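Long-range contact in fusion DH (Streptomyces sp. MJ635-86F5, PDB 6K97), which is an engineered fusion of a split polyketide synthase dehydratase domain, which probably dehydrates polyketide intermediates in cremimycin biosynthesis: residues P245-A258 with V284-I296. Sequence-based numbering, arbitrary orientation.
Sequences PEAFHVHPALLDAA and VHHSGAKSLRVHI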
loop_
_atom_site.group_PDB
_atom_site.type_symbol
_atom_site.label_atom_id
_atom_site.label_comp_id
_atom_site.label_asym_id
_atom_site.label_seq_id
_atom_site.Cartn_x
_atom_site.Cartn_y
_atom_site.Cartn_z
ATOM N N PRO A 245 9.191 -25.652 -0.119
ATOM C CA PRO A 245 8.667 -25.359 -1.482
ATOM C C PRO A 245 7.133 -25.345 -1.571
ATOM O O PRO A 245 6.530 -24.526 -2.319
ATOM C CB PRO A 245 9.281 -26.460 -2.350
ATOM C CG PRO A 245 9.744 -27.532 -1.397
ATOM C CD PRO A 245 10.038 -26.862 -0.085
ATOM N N GLU A 246 6.493 -26.125 -0.718
ATOM C CA GLU A 246 5.033 -26.099 -0.592
ATOM C C GLU A 246 4.472 -24.712 -0.204
ATOM O O GLU A 246 3.264 -24.410 -0.413
ATOM C CB GLU A 246 4.576 -27.195 0.406
ATOM C CG GLU A 246 4.849 -28.631 -0.063
ATOM C CD GLU A 246 6.298 -29.098 0.107
ATOM O OE1 GLU A 246 7.168 -28.293 0.528
ATOM O OE2 GLU A 246 6.632 -30.223 -0.267
ATOM N N ALA A 247 5.302 -23.852 0.362
ATOM C CA ALA A 247 4.850 -22.526 0.753
ATOM C C ALA A 247 4.943 -21.480 -0.366
ATOM O O ALA A 247 4.494 -20.350 -0.183
ATOM C CB ALA A 247 5.652 -22.044 1.958
ATOM N N PHE A 248 5.538 -21.840 -1.506
ATOM C CA PHE A 248 5.685 -20.900 -2.591
ATOM C C PHE A 248 4.893 -21.274 -3.820
ATOM O O PHE A 248 4.562 -22.469 -4.069
ATOM C CB PHE A 248 7.131 -20.911 -3.072
ATOM C CG PHE A 248 8.142 -20.327 -2.125
ATOM C CD1 PHE A 248 8.476 -19.018 -2.208
ATOM C CD2 PHE A 248 8.863 -21.135 -1.299
ATOM C CE1 PHE A 248 9.461 -18.477 -1.418
ATOM C CE2 PHE A 248 9.870 -20.616 -0.474
ATOM C CZ PHE A 248 10.166 -19.274 -0.544
ATOM N N HIS A 249 4.685 -20.289 -4.689
ATOM C CA HIS A 249 4.136 -20.622 -6.016
ATOM C C HIS A 249 5.109 -21.551 -6.704
ATOM O O HIS A 249 4.735 -22.669 -6.996
ATOM C CB HIS A 249 3.762 -19.396 -6.803
ATOM C CG HIS A 249 2.700 -18.617 -6.098
ATOM N ND1 HIS A 249 1.392 -19.042 -6.049
ATOM C CD2 HIS A 249 2.770 -17.528 -5.299
ATOM C CE1 HIS A 249 0.684 -18.181 -5.355
ATOM N NE2 HIS A 249 1.505 -17.281 -4.855
ATOM N N VAL A 250 6.346 -21.089 -6.881
ATOM C CA VAL A 250 7.470 -21.944 -7.246
ATOM C C VAL A 250 8.772 -21.471 -6.545
ATOM O O VAL A 250 9.246 -20.411 -6.781
ATOM C CB VAL A 250 7.726 -21.937 -8.760
ATOM C CG1 VAL A 250 8.756 -22.991 -9.083
ATOM C CG2 VAL A 250 6.464 -22.205 -9.545
ATOM N N HIS A 251 9.319 -22.318 -5.700
ATOM C CA HIS A 251 10.430 -22.032 -4.862
ATOM C C HIS A 251 11.493 -21.498 -5.810
ATOM O O HIS A 251 11.862 -22.160 -6.755
ATOM C CB HIS A 251 10.890 -23.318 -4.113
ATOM C CG HIS A 251 11.822 -23.060 -2.947
ATOM N ND1 HIS A 251 13.039 -22.439 -3.087
ATOM C CD2 HIS A 251 11.719 -23.357 -1.628
ATOM C CE1 HIS A 251 13.644 -22.360 -1.915
ATOM N NE2 HIS A 251 12.864 -22.911 -1.011
ATOM N N PRO A 252 11.986 -20.288 -5.543
ATOM C CA PRO A 252 12.980 -19.690 -6.395
ATOM C C PRO A 252 14.243 -20.536 -6.627
ATOM O O PRO A 252 14.769 -20.507 -7.718
ATOM C CB PRO A 252 13.326 -18.424 -5.650
ATOM C CG PRO A 252 12.054 -18.042 -4.960
ATOM C CD PRO A 252 11.448 -19.342 -4.562
ATOM N N ALA A 253 14.692 -21.303 -5.630
ATOM C CA ALA A 253 15.830 -22.252 -5.806
ATOM C C ALA A 253 15.521 -23.392 -6.802
ATOM O O ALA A 253 16.391 -23.832 -7.566
ATOM C CB ALA A 253 16.245 -22.845 -4.465
ATOM N N LEU A 254 14.276 -23.835 -6.823
ATOM C CA LEU A 254 13.872 -24.939 -7.707
ATOM C C LEU A 254 13.879 -24.442 -9.118
ATOM O O LEU A 254 14.534 -25.029 -10.042
ATOM C CB LEU A 254 12.521 -25.394 -7.306
ATOM C CG LEU A 254 11.860 -26.620 -7.836
ATOM C CD1 LEU A 254 12.680 -27.847 -7.509
ATOM C CD2 LEU A 254 10.481 -26.702 -7.159
ATOM N N LEU A 255 13.263 -23.292 -9.313
ATOM C CA LEU A 255 13.235 -22.719 -10.667
ATOM C C LEU A 255 14.620 -22.305 -11.127
ATOM O O LEU A 255 14.970 -22.539 -12.270
ATOM C CB LEU A 255 12.302 -21.542 -10.711
ATOM C CG LEU A 255 12.046 -21.040 -12.140
ATOM C CD1 LEU A 255 11.312 -22.041 -12.996
ATOM C CD2 LEU A 255 11.176 -19.804 -12.027
ATOM N N ASP A 256 15.429 -21.718 -10.235
ATOM C CA ASP A 256 16.804 -21.348 -10.625
ATOM C C ASP A 256 17.642 -22.592 -10.980
ATOM O O ASP A 256 18.468 -22.531 -11.880
ATOM C CB ASP A 256 17.488 -20.577 -9.501
ATOM C CG ASP A 256 18.720 -19.824 -9.950
ATOM O OD1 ASP A 256 18.635 -19.019 -10.879
ATOM O OD2 ASP A 256 19.776 -19.979 -9.311
ATOM N N ALA A 257 17.464 -23.693 -10.250
ATOM C CA ALA A 257 18.264 -24.898 -10.523
ATOM C C ALA A 257 17.952 -25.463 -11.899
ATOM O O ALA A 257 18.833 -25.981 -12.592
ATOM C CB ALA A 257 18.029 -25.940 -9.482
ATOM N N ALA A 258 16.710 -25.253 -12.324
ATOM C CA ALA A 258 16.285 -25.547 -13.692
ATOM C C ALA A 258 17.004 -24.746 -14.733
ATOM O O ALA A 258 17.104 -25.195 -15.853
ATOM C CB ALA A 258 14.795 -25.311 -13.835
ATOM N N VAL A 284 2.211 -20.726 -14.289
ATOM C CA VAL A 284 2.270 -21.789 -13.318
ATOM C C VAL A 284 0.916 -22.452 -13.284
ATOM O O VAL A 284 -0.049 -21.751 -13.119
ATOM C CB VAL A 284 2.513 -21.262 -11.937
ATOM C CG1 VAL A 284 2.492 -22.386 -10.929
ATOM C CG2 VAL A 284 3.862 -20.603 -11.898
ATOM N N HIS A 285 0.846 -23.785 -13.442
ATOM C CA HIS A 285 -0.455 -24.493 -13.426
ATOM C C HIS A 285 -0.783 -25.035 -12.022
ATOM O O HIS A 285 -1.938 -25.229 -11.694
ATOM C CB HIS A 285 -0.494 -25.633 -14.465
ATOM C CG HIS A 285 -0.003 -25.236 -15.823
ATOM N ND1 HIS A 285 -0.829 -24.710 -16.791
ATOM C CD2 HIS A 285 1.243 -25.236 -16.353
ATOM C CE1 HIS A 285 -0.122 -24.443 -17.874
ATOM N NE2 HIS A 285 1.143 -24.726 -17.623
ATOM N N HIS A 286 0.227 -25.328 -11.203
ATOM C CA HIS A 286 0.010 -25.767 -9.802
ATOM C C HIS A 286 1.166 -25.259 -8.923
ATOM O O HIS A 286 2.285 -25.362 -9.273
ATOM C CB HIS A 286 -0.055 -27.285 -9.707
ATOM C CG HIS A 286 -1.199 -27.884 -10.445
ATOM N ND1 HIS A 286 -1.054 -28.510 -11.671
ATOM C CD2 HIS A 286 -2.515 -27.911 -10.167
ATOM C CE1 HIS A 286 -2.219 -28.961 -12.079
ATOM N NE2 HIS A 286 -3.120 -28.616 -11.183
ATOM N N SER A 287 0.833 -24.711 -7.789
ATOM C CA SER A 287 1.724 -24.072 -6.889
ATOM C C SER A 287 2.298 -25.118 -5.991
ATOM O O SER A 287 1.749 -26.171 -5.903
ATOM C CB SER A 287 0.937 -23.099 -5.974
ATOM O OG SER A 287 0.594 -21.891 -6.680
ATOM N N GLY A 288 3.419 -24.820 -5.315
ATOM C CA GLY A 288 3.922 -25.744 -4.304
ATOM C C GLY A 288 4.708 -26.965 -4.739
ATOM O O GLY A 288 5.016 -27.780 -3.911
ATOM N N ALA A 289 5.116 -27.096 -5.987
ATOM C CA ALA A 289 5.888 -28.281 -6.353
ATOM C C ALA A 289 7.187 -28.392 -5.560
ATOM O O ALA A 289 7.841 -27.384 -5.324
ATOM C CB ALA A 289 6.198 -28.300 -7.826
ATOM N N LYS A 290 7.528 -29.615 -5.123
ATOM C CA LYS A 290 8.750 -29.826 -4.344
ATOM C C LYS A 290 9.912 -30.249 -5.224
ATOM O O LYS A 290 11.070 -30.010 -4.897
ATOM C CB LYS A 290 8.512 -30.797 -3.203
ATOM C CG LYS A 290 8.643 -32.260 -3.523
ATOM C CD LYS A 290 8.703 -33.049 -2.220
ATOM C CE LYS A 290 9.300 -34.435 -2.421
ATOM N NZ LYS A 290 10.265 -34.701 -1.324
ATOM N N SER A 291 9.585 -30.823 -6.376
ATOM C CA SER A 291 10.602 -31.144 -7.365
ATOM C C SER A 291 10.037 -31.127 -8.783
ATOM O O SER A 291 8.829 -31.095 -8.969
ATOM C CB SER A 291 11.236 -32.498 -7.044
ATOM O OG SER A 291 10.356 -33.533 -7.270
ATOM N N LEU A 292 10.931 -31.170 -9.761
ATOM C CA LEU A 292 10.569 -30.978 -11.150
ATOM C C LEU A 292 11.414 -31.778 -12.130
ATOM O O LEU A 292 12.600 -31.954 -11.923
ATOM C CB LEU A 292 10.729 -29.514 -11.490
ATOM C CG LEU A 292 9.876 -28.464 -10.761
ATOM C CD1 LEU A 292 10.212 -27.130 -11.366
ATOM C CD2 LEU A 292 8.391 -28.667 -10.922
ATOM N N ARG A 293 10.774 -32.292 -13.178
ATOM C CA ARG A 293 11.443 -32.798 -14.350
ATOM C C ARG A 293 11.229 -31.749 -15.413
ATOM O O ARG A 293 10.085 -31.380 -15.739
ATOM C CB ARG A 293 10.874 -34.141 -14.811
ATOM C CG ARG A 293 10.942 -35.253 -13.750
ATOM C CD ARG A 293 10.902 -36.644 -14.389
ATOM N NE ARG A 293 11.861 -36.702 -15.518
ATOM C CZ ARG A 293 13.065 -37.252 -15.501
ATOM N NH1 ARG A 293 13.530 -37.874 -14.425
ATOM N NH2 ARG A 293 13.801 -37.187 -16.595
ATOM N N VAL A 294 12.336 -31.287 -15.981
ATOM C CA VAL A 294 12.332 -30.091 -16.778
ATOM C C VAL A 294 12.837 -30.314 -18.193
ATOM O O VAL A 294 13.918 -30.841 -18.395
ATOM C CB VAL A 294 13.237 -29.081 -16.100
ATOM C CG1 VAL A 294 13.354 -27.835 -16.935
ATOM C CG2 VAL A 294 12.680 -28.732 -14.747
ATOM N N HIS A 295 12.074 -29.879 -19.170
ATOM C CA HIS A 295 12.510 -29.931 -20.565
ATOM C C HIS A 295 12.948 -28.534 -20.953
ATOM O O HIS A 295 12.145 -27.585 -20.924
ATOM C CB HIS A 295 11.353 -30.433 -21.451
ATOM C CG HIS A 295 11.715 -30.661 -22.888
ATOM N ND1 HIS A 295 10.784 -31.056 -23.833
ATOM C CD2 HIS A 295 12.886 -30.535 -23.557
ATOM C CE1 HIS A 295 11.368 -31.186 -25.012
ATOM N NE2 HIS A 295 12.645 -30.884 -24.872
ATOM N N ILE A 296 14.230 -28.392 -21.277
ATOM C CA ILE A 296 14.784 -27.116 -21.753
ATOM C C ILE A 296 15.099 -27.182 -23.228
ATOM O O ILE A 296 15.784 -28.113 -23.649
ATOM C CB ILE A 296 16.089 -26.795 -21.017
ATOM C CG1 ILE A 296 15.831 -26.836 -19.514
ATOM C CG2 ILE A 296 16.639 -25.414 -21.434
ATOM C CD1 ILE A 296 17.070 -26.728 -18.644
#
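The start of hotdog helix 252-258 runs nearly parallel to strand 291-296, their axes 9.1 Å apart at a 21° angle, while in the loops preceding both elements the N-H of Gly288 is shared between His249 O (hydrogen bond, 3.0 Å) and, weakly, Phe248 O. The arrangement, in which the helix packs against a face of the curved sheet, is consistent with the C-terminal hotdog of the double-hotdog dehydratase, and both segments lie in that part of the fusion. Leu254 and Ala258 pack on Leu292 and Val294. With CG of Leu254 anti to its backbone N (chi1 -171°), the side chain leans over Leu292, Leu254 CG 3.9 Å from Leu292 CD1, and Val234 of strand 229-235 touches both leucines. One turn on, Ala258 CB lies 4.1 Å from Val294 CG2. Toward the loops, Val250 and Val284 run antiparallel past one another, Val250 CG2 3.9 Å from Val284 CG2, and Leu83 of helix 75-88 also touches Val284. Pro245 lies alongside Lys290, Pro245 CG 3.9 Å from Lys290 CB. At the outer end the His249 ring is held at two nitrogens: NE2 is hydrogen-bonded to His84 ND1 of helix 75-88, and Ser287 OG comes to the ring edge, near its plane, in a 3.0 Å hydrogen bond with His249 ND1.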